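Local coordinates for protein NAD(FAD)-dependent dehydrogenase, NirB-family (N-terminal domain) (Clostridium acetobutylicum, PDB 3KLJ) that catalyses the NADH-dependent reduction of rubredoxin through a bound FAD, in an electron transfer chain that scavenges dioxygen, at residues A[13-18]-A[83-88]; A[36-41]-A[95-100]. All coordinates share one frame; numbering follows the deposited sequence.

Contact 1 of 2, residues A[13-18]-A[83-88]. With FAD (flavin-adenine dinucleotide), chain B.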
loop_
_atom_site.group_PDB
_atom_site.type_symbol
_atom_site.label_atom_id
_atom_site.label_comp_id
_atom_site.label_asym_id
_atom_site.label_seq_id
_atom_site.Cartn_x
_atom_site.Cartn_y
_atom_site.Cartn_z
ATOM N N LEU A 13 -0.738 21.014 -12.660
ATOM C CA LEU A 13 -1.506 19.857 -13.081
ATOM C C LEU A 13 -1.154 18.682 -12.187
ATOM O O LEU A 13 0.016 18.317 -12.063
ATOM C CB LEU A 13 -1.180 19.477 -14.519
ATOM C CG LEU A 13 -2.335 19.093 -15.446
ATOM C CD1 LEU A 13 -1.921 18.027 -16.462
ATOM C CD2 LEU A 13 -3.604 18.695 -14.698
ATOM N N ILE A 14 -2.179 18.099 -11.572
ATOM C CA ILE A 14 -2.010 16.931 -10.720
ATOM C C ILE A 14 -2.643 15.714 -11.389
ATOM O O ILE A 14 -3.867 15.656 -11.594
ATOM C CB ILE A 14 -2.589 17.182 -9.309
ATOM C CG1 ILE A 14 -1.790 18.284 -8.607
ATOM C CG2 ILE A 14 -2.575 15.907 -8.467
ATOM C CD1 ILE A 14 -2.404 18.748 -7.315
ATOM N N LEU A 15 -1.794 14.751 -11.730
ATOM C CA LEU A 15 -2.200 13.540 -12.421
ATOM C C LEU A 15 -2.483 12.421 -11.415
ATOM O O LEU A 15 -1.558 11.761 -10.915
ATOM C CB LEU A 15 -1.108 13.142 -13.423
ATOM C CG LEU A 15 -1.469 12.301 -14.647
ATOM C CD1 LEU A 15 -0.324 12.324 -15.699
ATOM C CD2 LEU A 15 -1.822 10.863 -14.246
ATOM N N GLY A 16 -3.768 12.227 -11.124
ATOM C CA GLY A 16 -4.244 11.270 -10.137
ATOM C C GLY A 16 -4.769 11.976 -8.897
ATOM O O GLY A 16 -4.093 12.845 -8.340
ATOM N N ALA A 17 -5.970 11.604 -8.456
ATOM C CA ALA A 17 -6.576 12.225 -7.284
ATOM C C ALA A 17 -6.841 11.209 -6.161
ATOM O O ALA A 17 -7.981 10.939 -5.786
ATOM C CB ALA A 17 -7.838 12.990 -7.673
ATOM N N GLY A 18 -5.764 10.630 -5.652
ATOM C CA GLY A 18 -5.817 9.833 -4.445
ATOM C C GLY A 18 -5.211 10.666 -3.331
ATOM O O GLY A 18 -5.081 11.891 -3.471
ATOM N N GLU A 83 -11.568 10.914 -15.801
ATOM C CA GLU A 83 -10.648 11.248 -16.877
ATOM C C GLU A 83 -9.266 10.643 -16.618
ATOM O O GLU A 83 -8.761 10.657 -15.491
ATOM C CB GLU A 83 -10.573 12.761 -17.079
ATOM C CG GLU A 83 -10.215 13.174 -18.508
ATOM C CD GLU A 83 -11.227 12.707 -19.546
ATOM O OE1 GLU A 83 -10.867 11.836 -20.369
ATOM O OE2 GLU A 83 -12.375 13.201 -19.535
ATOM N N PHE A 84 -8.682 10.103 -17.679
ATOM C CA PHE A 84 -7.501 9.258 -17.611
ATOM C C PHE A 84 -6.429 9.826 -18.541
ATOM O O PHE A 84 -6.661 9.977 -19.740
ATOM C CB PHE A 84 -7.906 7.833 -18.032
ATOM C CG PHE A 84 -6.812 6.804 -17.907
ATOM C CD1 PHE A 84 -6.623 6.107 -16.712
ATOM C CD2 PHE A 84 -5.998 6.493 -18.998
ATOM C CE1 PHE A 84 -5.618 5.136 -16.591
ATOM C CE2 PHE A 84 -4.984 5.523 -18.885
ATOM C CZ PHE A 84 -4.800 4.845 -17.685
ATOM N N ALA A 85 -5.266 10.159 -17.980
ATOM C CA ALA A 85 -4.114 10.585 -18.776
ATOM C C ALA A 85 -3.487 9.366 -19.439
ATOM O O ALA A 85 -3.295 8.335 -18.793
ATOM C CB ALA A 85 -3.097 11.303 -17.911
ATOM N N THR A 86 -3.202 9.486 -20.733
ATOM C CA THR A 86 -2.612 8.396 -21.508
ATOM C C THR A 86 -1.206 8.736 -21.983
ATOM O O THR A 86 -0.410 7.834 -22.229
ATOM C CB THR A 86 -3.459 8.030 -22.763
ATOM O OG1 THR A 86 -3.802 9.223 -23.471
ATOM C CG2 THR A 86 -4.735 7.288 -22.372
ATOM N N SER A 87 -0.916 10.031 -22.112
ATOM C CA SER A 87 0.347 10.515 -22.684
ATOM C C SER A 87 0.843 11.764 -21.977
ATOM O O SER A 87 0.044 12.562 -21.482
ATOM C CB SER A 87 0.171 10.854 -24.170
ATOM O OG SER A 87 0.570 9.787 -25.000
ATOM N N ILE A 88 2.164 11.926 -21.947
ATOM C CA ILE A 88 2.802 13.163 -21.506
ATOM C C ILE A 88 3.784 13.627 -22.585
ATOM O O ILE A 88 4.601 12.840 -23.069
ATOM C CB ILE A 88 3.563 13.020 -20.150
ATOM C CG1 ILE A 88 2.653 12.493 -19.042
ATOM C CG2 ILE A 88 4.146 14.372 -19.720
ATOM C CD1 ILE A 88 3.414 12.045 -17.782
HETATM P PA FAD B . -3.791 6.034 -5.053
HETATM O O1A FAD B . -3.793 4.747 -5.834
HETATM O O2A FAD B . -4.515 5.919 -3.733
HETATM O O5B FAD B . -4.440 7.195 -5.935
HETATM C C5B FAD B . -4.037 7.400 -7.277
HETATM C C4B FAD B . -5.241 7.858 -8.102
HETATM O O4B FAD B . -4.818 8.186 -9.424
HETATM C C3B FAD B . -6.275 6.744 -8.236
HETATM O O3B FAD B . -7.551 7.248 -7.876
HETATM C C2B FAD B . -6.234 6.338 -9.698
HETATM O O2B FAD B . -7.508 6.007 -10.204
HETATM C C1B FAD B . -5.697 7.595 -10.367
HETATM N N9A FAD B . -5.010 7.338 -11.646
HETATM C C8A FAD B . -4.246 6.253 -11.982
HETATM N N7A FAD B . -3.800 6.415 -13.250
HETATM C C5A FAD B . -4.261 7.589 -13.728
HETATM C C6A FAD B . -4.109 8.227 -14.960
HETATM N N6A FAD B . -3.632 7.554 -16.008
HETATM N N1A FAD B . -4.726 9.451 -15.158
HETATM C C2A FAD B . -5.479 10.034 -14.156
HETATM N N3A FAD B . -5.633 9.388 -12.943
HETATM C C4A FAD B . -5.027 8.183 -12.730
HETATM N N1 FAD B . -1.456 1.804 3.302
HETATM C C2 FAD B . -1.004 1.885 4.602
HETATM O O2 FAD B . -0.053 2.601 4.864
HETATM N N3 FAD B . -1.631 1.189 5.616
HETATM C C4 FAD B . -2.712 0.390 5.330
HETATM O O4 FAD B . -3.241 -0.231 6.256
HETATM C C4X FAD B . -3.176 0.285 4.010
HETATM N N5 FAD B . -4.270 -0.508 3.697
HETATM C C5X FAD B . -4.723 -0.600 2.394
HETATM C C6 FAD B . -5.825 -1.408 2.085
HETATM C C7 FAD B . -6.281 -1.482 0.758
HETATM C C7M FAD B . -7.460 -2.346 0.420
HETATM C C8 FAD B . -5.632 -0.766 -0.247
HETATM C C8M FAD B . -6.095 -0.832 -1.681
HETATM C C9 FAD B . -4.535 0.028 0.067
HETATM C C9A FAD B . -4.080 0.118 1.386
HETATM N N10 FAD B . -2.985 0.923 1.696
HETATM C C10 FAD B . -2.537 1.006 3.000
HETATM C "C1'" FAD B . -2.278 1.675 0.617
HETATM C "C2'" FAD B . -2.706 3.125 0.536
HETATM O "O2'" FAD B . -4.066 3.167 0.156
HETATM C "C3'" FAD B . -1.837 3.789 -0.514
HETATM O "O3'" FAD B . -0.497 3.831 -0.061
HETATM C "C4'" FAD B . -2.275 5.205 -0.845
HETATM O "O4'" FAD B . -3.632 5.222 -1.269
HETATM C "C5'" FAD B . -1.408 5.720 -1.987
HETATM O "O5'" FAD B . -1.952 6.946 -2.405
HETATM P P FAD B . -1.618 7.501 -3.856
HETATM O O1P FAD B . -2.282 8.859 -4.020
HETATM O O2P FAD B . -0.131 7.502 -4.114
HETATM O O3P FAD B . -2.238 6.421 -4.882
#
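L15 turns CG away from its backbone N (chi1 -155°), and this torsion carries its forked end across to A85, where the two methyl branches take different partners. CD1 packs 3.7 Å from A85 CB and, more loosely, at 4.3 Å from I88 CD1. CD2 stands above the adenine of FAD, 3.4 Å from N1A; the line from N1A to this methyl runs nearly perpendicular to the ring system. F84 is also rotated with CG opposite its backbone N (chi1 -175°), and its phenyl ring receives the exocyclic amine N6A over one face, 3.2 Å above the plane and displaced toward the rim. The methyl CG2 of T86 lies at the edge of the same ring, in its plane.

A85 supplies the polar part with main-chain atoms alone. Its N donates to N1A of FAD at 3.0 Å with an N-H...acceptor angle of 161°, and its O accepts from N6A at 2.9 Å with almost the same straightness. Further along the cofactor, G16 CA comes within 3.2 Å of the ribose O4B and G18 CA within 3.3 Å of O5B, close approaches made by two glycine main-chain carbons. This matches the glycine-rich turn of a Rossmann-type dinucleotide fold, in which strand 12-15 leads into helix 19-28, and A20 N adds a bond to FAD at the start of that helix.

With one donor and one acceptor of a single residue facing N1A and N6A, the backbone matches the pattern of adenine, while L15 and F84 supply apolar surroundings. Acceptance of the A85 N-H by N1A is consistent with an unprotonated ring nitrogen.

Contact 2 of 2, residues A[36-41]-A[95-100]. With FAD (flavin-adenine dinucleotide), chain B.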
loop_
_atom_site.group_PDB
_atom_site.type_symbol
_atom_site.label_atom_id
_atom_site.label_comp_id
_atom_site.label_asym_id
_atom_site.label_seq_id
_atom_site.Cartn_x
_atom_site.Cartn_y
_atom_site.Cartn_z
ATOM N N THR A 36 -5.301 22.147 -11.001
ATOM C CA THR A 36 -6.214 21.179 -11.608
ATOM C C THR A 36 -5.786 19.750 -11.310
ATOM O O THR A 36 -4.618 19.398 -11.479
ATOM C CB THR A 36 -6.274 21.369 -13.133
ATOM O OG1 THR A 36 -6.735 22.686 -13.411
ATOM C CG2 THR A 36 -7.220 20.378 -13.788
ATOM N N MET A 37 -6.745 18.935 -10.882
ATOM C CA MET A 37 -6.522 17.525 -10.615
ATOM C C MET A 37 -7.279 16.674 -11.618
ATOM O O MET A 37 -8.478 16.880 -11.835
ATOM C CB MET A 37 -7.015 17.166 -9.218
ATOM C CG MET A 37 -6.477 18.035 -8.100
ATOM S SD MET A 37 -7.067 17.432 -6.503
ATOM C CE MET A 37 -5.960 16.026 -6.321
ATOM N N ILE A 38 -6.574 15.717 -12.214
ATOM C CA ILE A 38 -7.180 14.729 -13.095
ATOM C C ILE A 38 -7.368 13.424 -12.320
ATOM O O ILE A 38 -6.421 12.947 -11.709
ATOM C CB ILE A 38 -6.275 14.459 -14.324
ATOM C CG1 ILE A 38 -6.062 15.745 -15.130
ATOM C CG2 ILE A 38 -6.866 13.356 -15.208
ATOM C CD1 ILE A 38 -4.803 15.723 -15.987
ATOM N N ASN A 39 -8.572 12.849 -12.326
ATOM C CA ASN A 39 -8.772 11.535 -11.689
ATOM C C ASN A 39 -9.577 10.547 -12.514
ATOM O O ASN A 39 -10.656 10.877 -13.003
ATOM C CB ASN A 39 -9.391 11.672 -10.298
ATOM C CG ASN A 39 -9.194 10.418 -9.432
ATOM O OD1 ASN A 39 -8.083 9.866 -9.304
ATOM N ND2 ASN A 39 -10.280 9.969 -8.833
ATOM N N SER A 40 -9.044 9.333 -12.644
ATOM C CA SER A 40 -9.657 8.276 -13.442
ATOM C C SER A 40 -10.962 7.754 -12.833
ATOM O O SER A 40 -11.841 7.293 -13.563
ATOM C CB SER A 40 -8.673 7.125 -13.657
ATOM O OG SER A 40 -8.361 6.493 -12.423
ATOM N N GLU A 41 -11.079 7.833 -11.505
ATOM C CA GLU A 41 -12.283 7.395 -10.786
ATOM C C GLU A 41 -13.360 8.485 -10.790
ATOM O O GLU A 41 -13.073 9.652 -11.071
ATOM C CB GLU A 41 -11.951 7.003 -9.337
ATOM C CG GLU A 41 -10.780 6.024 -9.177
ATOM C CD GLU A 41 -10.647 5.483 -7.751
ATOM O OE1 GLU A 41 -11.671 5.149 -7.131
ATOM O OE2 GLU A 41 -9.508 5.375 -7.254
ATOM N N VAL A 95 -0.420 17.218 -21.467
ATOM C CA VAL A 95 -0.853 15.889 -21.076
ATOM C C VAL A 95 -2.058 15.500 -21.929
ATOM O O VAL A 95 -3.011 16.273 -22.062
ATOM C CB VAL A 95 -1.173 15.828 -19.559
ATOM C CG1 VAL A 95 -1.894 14.539 -19.194
ATOM C CG2 VAL A 95 0.119 15.964 -18.747
ATOM N N THR A 96 -2.002 14.313 -22.527
ATOM C CA THR A 96 -3.097 13.828 -23.365
ATOM C C THR A 96 -3.951 12.844 -22.585
ATOM O O THR A 96 -3.439 11.882 -22.000
ATOM C CB THR A 96 -2.588 13.152 -24.650
ATOM O OG1 THR A 96 -1.709 14.044 -25.342
ATOM C CG2 THR A 96 -3.746 12.794 -25.565
ATOM N N LEU A 97 -5.252 13.101 -22.587
ATOM C CA LEU A 97 -6.223 12.243 -21.935
ATOM C C LEU A 97 -6.787 11.191 -22.889
ATOM O O LEU A 97 -6.548 11.238 -24.105
ATOM C CB LEU A 97 -7.356 13.086 -21.336
ATOM C CG LEU A 97 -6.932 14.224 -20.399
ATOM C CD1 LEU A 97 -8.051 15.246 -20.233
ATOM C CD2 LEU A 97 -6.464 13.695 -19.043
ATOM N N LYS A 98 -7.537 10.248 -22.320
ATOM C CA LYS A 98 -8.202 9.182 -23.069
ATOM C C LYS A 98 -9.139 9.739 -24.155
ATOM O O LYS A 98 -9.139 9.253 -25.289
ATOM C CB LYS A 98 -8.963 8.255 -22.105
ATOM C CG LYS A 98 -9.574 7.016 -22.764
ATOM C CD LYS A 98 -8.508 5.986 -23.125
ATOM C CE LYS A 98 -9.032 4.990 -24.142
ATOM N NZ LYS A 98 -8.079 3.869 -24.346
ATOM N N SER A 99 -9.907 10.771 -23.803
ATOM C CA SER A 99 -10.818 11.452 -24.738
ATOM C C SER A 99 -10.129 12.069 -25.962
ATOM O O SER A 99 -10.780 12.331 -26.978
ATOM C CB SER A 99 -11.645 12.517 -24.004
ATOM O OG SER A 99 -10.832 13.353 -23.190
ATOM N N GLY A 100 -8.819 12.286 -25.866
ATOM C CA GLY A 100 -8.049 12.945 -26.926
ATOM C C GLY A 100 -7.805 14.411 -26.606
ATOM O O GLY A 100 -7.017 15.082 -27.268
HETATM P PA FAD B . -3.791 6.034 -5.053
HETATM O O1A FAD B . -3.793 4.747 -5.834
HETATM O O2A FAD B . -4.515 5.919 -3.733
HETATM O O5B FAD B . -4.440 7.195 -5.935
HETATM C C5B FAD B . -4.037 7.400 -7.277
HETATM C C4B FAD B . -5.241 7.858 -8.102
HETATM O O4B FAD B . -4.818 8.186 -9.424
HETATM C C3B FAD B . -6.275 6.744 -8.236
HETATM O O3B FAD B . -7.551 7.248 -7.876
HETATM C C2B FAD B . -6.234 6.338 -9.698
HETATM O O2B FAD B . -7.508 6.007 -10.204
HETATM C C1B FAD B . -5.697 7.595 -10.367
HETATM N N9A FAD B . -5.010 7.338 -11.646
HETATM C C8A FAD B . -4.246 6.253 -11.982
HETATM N N7A FAD B . -3.800 6.415 -13.250
HETATM C C5A FAD B . -4.261 7.589 -13.728
HETATM C C6A FAD B . -4.109 8.227 -14.960
HETATM N N6A FAD B . -3.632 7.554 -16.008
HETATM N N1A FAD B . -4.726 9.451 -15.158
HETATM C C2A FAD B . -5.479 10.034 -14.156
HETATM N N3A FAD B . -5.633 9.388 -12.943
HETATM C C4A FAD B . -5.027 8.183 -12.730
HETATM N N1 FAD B . -1.456 1.804 3.302
HETATM C C2 FAD B . -1.004 1.885 4.602
HETATM O O2 FAD B . -0.053 2.601 4.864
HETATM N N3 FAD B . -1.631 1.189 5.616
HETATM C C4 FAD B . -2.712 0.390 5.330
HETATM O O4 FAD B . -3.241 -0.231 6.256
HETATM C C4X FAD B . -3.176 0.285 4.010
HETATM N N5 FAD B . -4.270 -0.508 3.697
HETATM C C5X FAD B . -4.723 -0.600 2.394
HETATM C C6 FAD B . -5.825 -1.408 2.085
HETATM C C7 FAD B . -6.281 -1.482 0.758
HETATM C C7M FAD B . -7.460 -2.346 0.420
HETATM C C8 FAD B . -5.632 -0.766 -0.247
HETATM C C8M FAD B . -6.095 -0.832 -1.681
HETATM C C9 FAD B . -4.535 0.028 0.067
HETATM C C9A FAD B . -4.080 0.118 1.386
HETATM N N10 FAD B . -2.985 0.923 1.696
HETATM C C10 FAD B . -2.537 1.006 3.000
HETATM C "C1'" FAD B . -2.278 1.675 0.617
HETATM C "C2'" FAD B . -2.706 3.125 0.536
HETATM O "O2'" FAD B . -4.066 3.167 0.156
HETATM C "C3'" FAD B . -1.837 3.789 -0.514
HETATM O "O3'" FAD B . -0.497 3.831 -0.061
HETATM C "C4'" FAD B . -2.275 5.205 -0.845
HETATM O "O4'" FAD B . -3.632 5.222 -1.269
HETATM C "C5'" FAD B . -1.408 5.720 -1.987
HETATM O "O5'" FAD B . -1.952 6.946 -2.405
HETATM P P FAD B . -1.618 7.501 -3.856
HETATM O O1P FAD B . -2.282 8.859 -4.020
HETATM O O2P FAD B . -0.131 7.502 -4.114
HETATM O O3P FAD B . -2.238 6.421 -4.882
#
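I38 overlaps L97 with both ends of its branched chain: CG2 comes to 3.9 Å and CD1 to 4.0 Å from the single methyl CD2 of L97, the two side chains lying at a slant to one another. The contact belongs to the FAD-binding domain of the glutathione reductase fold, where strand 35-38 of the parallel sheet faces strand 94-97 of the small antiparallel sheet. In I38, CG1 sits beside the backbone N (chi1 -60°) and leaves CG2 opposite that N, so that both arms reach L97 CD2, while CG2 also faces FAD and CD1 also faces V95. CD1 approaches V95 CG1 at a looser 4.5 Å, and CG2 reaches 3.8 Å from C2A of FAD, making I38 part of the adenine pocket as well as of the apolar interface.

Around and beyond the end of this strand, N39, S40 and E41 grip the adenosine ribose. O3B of FAD has two acceptors near it, E41 OE2 at 2.8 Å and N39 OD1 at 3.0 Å. O2B bonds to S40 OG, but the modelled separation is too short for its exact length to be trusted. An acidic residue on the ribose hydroxyls near the end of the second strand of a beta-alpha-beta unit is a familiar feature of such dinucleotide folds. Here E41 has further partners, a salt bridge from OE2 to R48 NH1 and a hydrogen bond between OE1 and Y46 OH, which should restrain its carboxylate and favour its charged form. N39 OD1 also accepts from A17 N, tying the glycine-rich turn to the ribose site.

On the other segment, strand 94-97 leaves the interface through a type I beta turn from L97 to G100, closed by G100 N donating to L97 O at 3.1 Å.

In the fold
The two contacts are neighbours, with centres about 5 Å apart, and they interlock along the chain because their segments alternate. Strands 12-15 and 35-38 are adjacent in the parallel sheet, and strands 85-89 and 94-97 in the antiparallel one, so both contacts join the same two sheets. Probable hydrogen bonds connect them, T86 N to T96 O and F84 O to K98 N, each 2.7 Å; T86 and S87 both face T96 in a classic beta bulge. E83 O also packs 3.3 Å from I38 CG2. Around the FAD adenosine, contact 1 makes the hydrogen bonds to the adenine edge and contact 2 those near the ribose hydroxyls, with I38 also touching the adenine, while S40 touches F84 between them.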